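Local coordinates for protein beta-mannosidase (Trichoderma harzianum, PDB 4CVU) that probably hydrolyses terminal beta-mannosidic linkages in mannose-containing saccharides, as a fungal glycoside hydrolase of family 2, at residues A[36-47]-A[85-94]. Sequence-based numbering, arbitrary orientation.
With NAG (2-acetamido-2-deoxy-beta-D-glucopyranose), chain I; NAG (2-acetamido-2-deoxy-beta-D-glucopyranose), chain C.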
loop_
_atom_site.group_PDB
_atom_site.type_symbol
_atom_site.label_atom_id
_atom_site.label_comp_id
_atom_site.label_asym_id
_atom_site.label_seq_id
_atom_site.Cartn_x
_atom_site.Cartn_y
_atom_site.Cartn_z
ATOM N N GLN A 36 -1.084 24.242 25.115
ATOM C CA GLN A 36 -1.892 23.534 26.095
ATOM C C GLN A 36 -1.984 22.077 25.684
ATOM O O GLN A 36 -1.644 21.716 24.564
ATOM C CB GLN A 36 -3.283 24.143 26.202
ATOM C CG GLN A 36 -3.287 25.550 26.781
ATOM C CD GLN A 36 -2.679 25.622 28.172
ATOM O OE1 GLN A 36 -2.991 24.807 29.034
ATOM N NE2 GLN A 36 -1.809 26.603 28.396
ATOM N N LYS A 37 -2.470 21.245 26.583
ATOM C CA LYS A 37 -2.464 19.812 26.368
ATOM C C LYS A 37 -3.891 19.309 26.052
ATOM O O LYS A 37 -4.809 19.488 26.860
ATOM C CB LYS A 37 -1.838 19.148 27.604
ATOM C CG LYS A 37 -2.111 17.661 27.770
ATOM C CD LYS A 37 -1.062 16.748 27.176
ATOM C CE LYS A 37 -1.342 15.286 27.537
ATOM N NZ LYS A 37 -1.055 14.985 28.977
ATOM N N TRP A 38 -4.060 18.701 24.878
ATOM C CA TRP A 38 -5.383 18.310 24.363
ATOM C C TRP A 38 -5.617 16.787 24.267
ATOM O O TRP A 38 -4.725 16.023 23.871
ATOM C CB TRP A 38 -5.602 18.945 22.965
ATOM C CG TRP A 38 -5.692 20.433 23.044
ATOM C CD1 TRP A 38 -4.679 21.315 22.866
ATOM C CD2 TRP A 38 -6.850 21.201 23.357
ATOM N NE1 TRP A 38 -5.131 22.578 23.042
ATOM C CE2 TRP A 38 -6.458 22.546 23.373
ATOM C CE3 TRP A 38 -8.186 20.880 23.639
ATOM C CZ2 TRP A 38 -7.354 23.594 23.635
ATOM C CZ3 TRP A 38 -9.074 21.913 23.918
ATOM C CH2 TRP A 38 -8.653 23.260 23.902
ATOM N N THR A 39 -6.838 16.375 24.575
ATOM C CA THR A 39 -7.309 15.023 24.373
ATOM C C THR A 39 -8.548 15.047 23.492
ATOM O O THR A 39 -9.407 15.918 23.630
ATOM C CB THR A 39 -7.647 14.332 25.706
ATOM O OG1 THR A 39 -6.481 14.305 26.523
ATOM C CG2 THR A 39 -8.097 12.894 25.495
ATOM N N VAL A 40 -8.648 14.091 22.577
ATOM C CA VAL A 40 -9.802 14.010 21.671
ATOM C C VAL A 40 -10.608 12.764 21.968
ATOM O O VAL A 40 -10.043 11.667 22.018
ATOM C CB VAL A 40 -9.360 13.976 20.212
ATOM C CG1 VAL A 40 -10.548 13.718 19.278
ATOM C CG2 VAL A 40 -8.673 15.304 19.858
ATOM N N THR A 41 -11.918 12.940 22.141
ATOM C CA THR A 41 -12.828 11.831 22.421
ATOM C C THR A 41 -13.973 11.836 21.419
ATOM O O THR A 41 -14.393 12.895 20.970
ATOM C CB THR A 41 -13.457 11.911 23.828
ATOM O OG1 THR A 41 -13.971 13.227 24.043
ATOM C CG2 THR A 41 -12.421 11.583 24.919
ATOM N N ASN A 42 -14.486 10.649 21.110
ATOM C CA ASN A 42 -15.580 10.528 20.175
ATOM C C ASN A 42 -16.913 10.730 20.873
ATOM O O ASN A 42 -16.963 11.169 22.026
ATOM C CB ASN A 42 -15.489 9.196 19.436
ATOM C CG ASN A 42 -15.876 8.008 20.289
ATOM O OD1 ASN A 42 -15.494 7.900 21.462
ATOM N ND2 ASN A 42 -16.582 7.059 19.664
ATOM N N GLU A 43 -18.004 10.448 20.173
ATOM C CA GLU A 43 -19.334 10.624 20.735
ATOM C C GLU A 43 -19.759 9.498 21.682
ATOM O O GLU A 43 -20.485 9.741 22.642
ATOM C CB GLU A 43 -20.353 10.742 19.592
ATOM C CG GLU A 43 -21.739 11.124 20.055
ATOM C CD GLU A 43 -22.678 11.463 18.904
ATOM O OE1 GLU A 43 -22.226 11.848 17.788
ATOM O OE2 GLU A 43 -23.888 11.348 19.124
ATOM N N TYR A 44 -19.315 8.277 21.425
ATOM C CA TYR A 44 -19.822 7.120 22.136
ATOM C C TYR A 44 -18.933 6.658 23.304
ATOM O O TYR A 44 -19.092 5.557 23.802
ATOM C CB TYR A 44 -20.143 6.002 21.119
ATOM C CG TYR A 44 -20.993 6.542 19.969
ATOM C CD1 TYR A 44 -22.261 7.080 20.208
ATOM C CD2 TYR A 44 -20.513 6.566 18.669
ATOM C CE1 TYR A 44 -23.027 7.604 19.182
ATOM C CE2 TYR A 44 -21.279 7.081 17.634
ATOM C CZ TYR A 44 -22.538 7.597 17.895
ATOM O OH TYR A 44 -23.286 8.124 16.875
ATOM N N GLY A 45 -18.021 7.502 23.763
ATOM C CA GLY A 45 -17.207 7.174 24.942
ATOM C C GLY A 45 -16.160 6.072 24.807
ATOM O O GLY A 45 -15.566 5.675 25.798
ATOM N N ASN A 46 -15.907 5.593 23.591
ATOM C CA ASN A 46 -15.018 4.444 23.402
ATOM C C ASN A 46 -13.758 4.701 22.563
ATOM O O ASN A 46 -13.020 3.775 22.277
ATOM C CB ASN A 46 -15.806 3.240 22.861
ATOM C CG ASN A 46 -16.570 3.543 21.591
ATOM O OD1 ASN A 46 -16.538 4.648 21.082
ATOM N ND2 ASN A 46 -17.280 2.535 21.083
ATOM N N ILE A 47 -13.523 5.950 22.183
ATOM C CA ILE A 47 -12.303 6.346 21.485
ATOM C C ILE A 47 -11.700 7.573 22.155
ATOM O O ILE A 47 -12.351 8.623 22.238
ATOM C CB ILE A 47 -12.561 6.624 19.991
ATOM C CG1 ILE A 47 -13.086 5.356 19.307
ATOM C CG2 ILE A 47 -11.272 7.058 19.315
ATOM C CD1 ILE A 47 -13.459 5.495 17.845
ATOM N N GLN A 85 -20.249 11.320 13.412
ATOM C CA GLN A 85 -20.355 11.566 14.855
ATOM C C GLN A 85 -19.630 12.811 15.387
ATOM O O GLN A 85 -18.843 13.409 14.700
ATOM C CB GLN A 85 -19.902 10.355 15.632
ATOM C CG GLN A 85 -18.420 10.145 15.601
ATOM C CD GLN A 85 -18.014 8.884 16.322
ATOM O OE1 GLN A 85 -17.986 8.868 17.512
ATOM N NE2 GLN A 85 -17.696 7.838 15.589
ATOM N N ASN A 86 -19.932 13.202 16.618
ATOM C CA ASN A 86 -19.238 14.292 17.319
ATOM C C ASN A 86 -17.829 13.972 17.794
ATOM O O ASN A 86 -17.550 12.880 18.182
ATOM C CB ASN A 86 -20.006 14.776 18.552
ATOM C CG ASN A 86 -21.266 15.568 18.223
ATOM O OD1 ASN A 86 -21.961 15.266 17.298
ATOM N ND2 ASN A 86 -21.545 16.581 19.009
ATOM N N TRP A 87 -16.960 14.955 17.776
ATOM C CA TRP A 87 -15.622 14.839 18.346
ATOM C C TRP A 87 -15.384 15.998 19.280
ATOM O O TRP A 87 -15.610 17.128 18.931
ATOM C CB TRP A 87 -14.541 14.814 17.226
ATOM C CG TRP A 87 -14.705 13.596 16.419
ATOM C CD1 TRP A 87 -15.528 13.449 15.334
ATOM C CD2 TRP A 87 -14.153 12.311 16.695
ATOM N NE1 TRP A 87 -15.490 12.155 14.896
ATOM C CE2 TRP A 87 -14.654 11.430 15.716
ATOM C CE3 TRP A 87 -13.269 11.822 17.666
ATOM C CZ2 TRP A 87 -14.296 10.071 15.664
ATOM C CZ3 TRP A 87 -12.892 10.490 17.613
ATOM C CH2 TRP A 87 -13.407 9.623 16.612
ATOM N N THR A 88 -14.877 15.718 20.464
ATOM C CA THR A 88 -14.669 16.759 21.433
ATOM C C THR A 88 -13.194 16.898 21.743
ATOM O O THR A 88 -12.520 15.894 22.092
ATOM C CB THR A 88 -15.503 16.496 22.720
ATOM O OG1 THR A 88 -16.900 16.567 22.401
ATOM C CG2 THR A 88 -15.171 17.490 23.813
ATOM N N TYR A 89 -12.711 18.135 21.615
ATOM C CA TYR A 89 -11.339 18.531 21.996
ATOM C C TYR A 89 -11.362 19.080 23.428
ATOM O O TYR A 89 -12.017 20.087 23.699
ATOM C CB TYR A 89 -10.810 19.592 21.020
ATOM C CG TYR A 89 -10.267 18.993 19.721
ATOM C CD1 TYR A 89 -11.120 18.439 18.774
ATOM C CD2 TYR A 89 -8.903 18.990 19.458
ATOM C CE1 TYR A 89 -10.619 17.874 17.613
ATOM C CE2 TYR A 89 -8.398 18.462 18.298
ATOM C CZ TYR A 89 -9.247 17.891 17.370
ATOM O OH TYR A 89 -8.702 17.322 16.211
ATOM N N THR A 90 -10.653 18.427 24.347
ATOM C CA THR A 90 -10.672 18.824 25.764
ATOM C C THR A 90 -9.266 19.081 26.257
ATOM O O THR A 90 -8.398 18.231 26.079
ATOM C CB THR A 90 -11.273 17.698 26.620
ATOM O OG1 THR A 90 -12.589 17.429 26.141
ATOM C CG2 THR A 90 -11.321 18.085 28.109
ATOM N N SER A 91 -9.059 20.235 26.900
ATOM C CA SER A 91 -7.765 20.547 27.530
ATOM C C SER A 91 -7.619 19.941 28.904
ATOM O O SER A 91 -8.600 19.576 29.543
ATOM C CB SER A 91 -7.549 22.063 27.669
ATOM O OG SER A 91 -8.205 22.590 28.814
ATOM N N LYS A 92 -6.376 19.860 29.359
ATOM C CA LYS A 92 -6.092 19.654 30.755
ATOM C C LYS A 92 -6.400 20.988 31.443
ATOM O O LYS A 92 -6.450 22.034 30.778
ATOM C CB LYS A 92 -4.628 19.295 30.975
ATOM C CG LYS A 92 -4.195 18.011 30.311
ATOM C CD LYS A 92 -4.946 16.812 30.862
ATOM C CE LYS A 92 -4.128 15.543 30.705
ATOM N NZ LYS A 92 -4.895 14.371 31.196
ATOM N N PRO A 93 -6.606 20.957 32.768
ATOM C CA PRO A 93 -6.797 22.205 33.502
ATOM C C PRO A 93 -5.732 23.234 33.128
ATOM O O PRO A 93 -4.539 22.906 33.161
ATOM C CB PRO A 93 -6.677 21.759 34.956
ATOM C CG PRO A 93 -7.259 20.387 34.951
ATOM C CD PRO A 93 -6.880 19.778 33.611
ATOM N N ILE A 94 -6.174 24.444 32.738
ATOM C CA ILE A 94 -5.276 25.516 32.276
ATOM C C ILE A 94 -4.724 26.264 33.482
ATOM O O ILE A 94 -5.482 26.788 34.296
ATOM C CB ILE A 94 -5.994 26.516 31.330
ATOM C CG1 ILE A 94 -6.598 25.785 30.127
ATOM C CG2 ILE A 94 -5.030 27.596 30.844
ATOM C CD1 ILE A 94 -7.332 26.681 29.155
HETATM C C1 NAG I . -18.102 2.618 19.882
HETATM C C2 NAG I . -17.699 1.539 18.872
HETATM C C3 NAG I . -18.632 1.526 17.671
HETATM C C4 NAG I . -20.076 1.417 18.113
HETATM C C5 NAG I . -20.415 2.460 19.181
HETATM C C6 NAG I . -21.766 2.135 19.792
HETATM C C7 NAG I . -15.260 1.331 18.968
HETATM C C8 NAG I . -13.971 1.677 18.280
HETATM N N2 NAG I . -16.364 1.765 18.371
HETATM O O3 NAG I . -18.334 0.434 16.833
HETATM O O4 NAG I . -20.891 1.594 16.975
HETATM O O5 NAG I . -19.469 2.460 20.239
HETATM O O6 NAG I . -21.789 2.621 21.121
HETATM O O7 NAG I . -15.261 0.684 20.016
HETATM C C1 NAG C . -22.667 17.417 18.880
HETATM C C2 NAG C . -23.392 17.434 20.250
HETATM C C3 NAG C . -24.530 18.443 20.237
HETATM C C4 NAG C . -24.088 19.805 19.706
HETATM C C5 NAG C . -23.265 19.670 18.399
HETATM C C6 NAG C . -22.649 21.014 17.950
HETATM C C7 NAG C . -23.302 15.340 21.471
HETATM C C8 NAG C . -23.887 13.991 21.770
HETATM N N2 NAG C . -23.920 16.115 20.585
HETATM O O3 NAG C . -25.027 18.566 21.562
HETATM O O4 NAG C . -25.255 20.573 19.451
HETATM O O5 NAG C . -22.225 18.720 18.550
HETATM O O6 NAG C . -21.585 21.421 18.795
HETATM O O7 NAG C . -22.285 15.683 22.033
HETATM O O HOH W 1 -3.733 22.213 29.098
HETATM O O HOH W 2 -6.711 16.866 27.717
HETATM O O HOH W 3 -11.895 14.890 24.963
HETATM O O HOH W 4 -17.707 14.124 21.157
#
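Val40 sits at the apolar centre, its two methyls divided between two aromatic rings. CG2 stands over the middle of the Tyr89 ring, 3.6 Å from its centroid and close to the ring normal, a CH-pi contact; CG1, turned anti to the backbone N (chi1 173°), reaches Trp87 CE3 obliquely. On the same face as Val40 and Tyr89, Trp38 offers a ring face to Ser91 CB. The CB of Asn42 rests 3.4 Å from Trp87 CZ3, over that ring's face. Backbone bonds in both directions join Thr39 to Thr90 and Thr41 to Thr88, and the strand directions lie 153° apart, the evidence for antiparallel register. On the opposite face a water bridges Thr41 OG1, Thr90 OG1 and Thr39 O.

Toward Asn42 and Gln85 the contact turns polar. Gln85 OE1 accepts two bonds in its carbonyl plane: Asn42 ND2 at 3.1 Å, on a lone pair though bent at the hydrogen (136°), and the straighter Glu43 N; its NE2 bonds to Trp81 O. Asn42 ND2 also gives a bond to Asn46 OD1 (2.8 Å), while Asn42 OD1 receives Ile47 N. With Asn42 shortened to an alanine, Gln85 OE1 is likely to keep only Glu43 N of these two donors, and Asn46 OD1 and Ile47 N would probably lose their side-chain partner. Glu43 OE1 takes Asn86 N at 2.9 Å on its anti side and is salt-bridged to Arg161. Asn46 and Asn86 both carry N-linked NAG, and Asn86 ND2 bonds to Asn155 OD1.

Within the galactose-binding-like domain, strands 38-41 and 87-91 are adjacent inner strands of an antiparallel sheet, between strands 48-51 and 152-156, while helix 57-63 packs against Val40, Ile47 and Trp87.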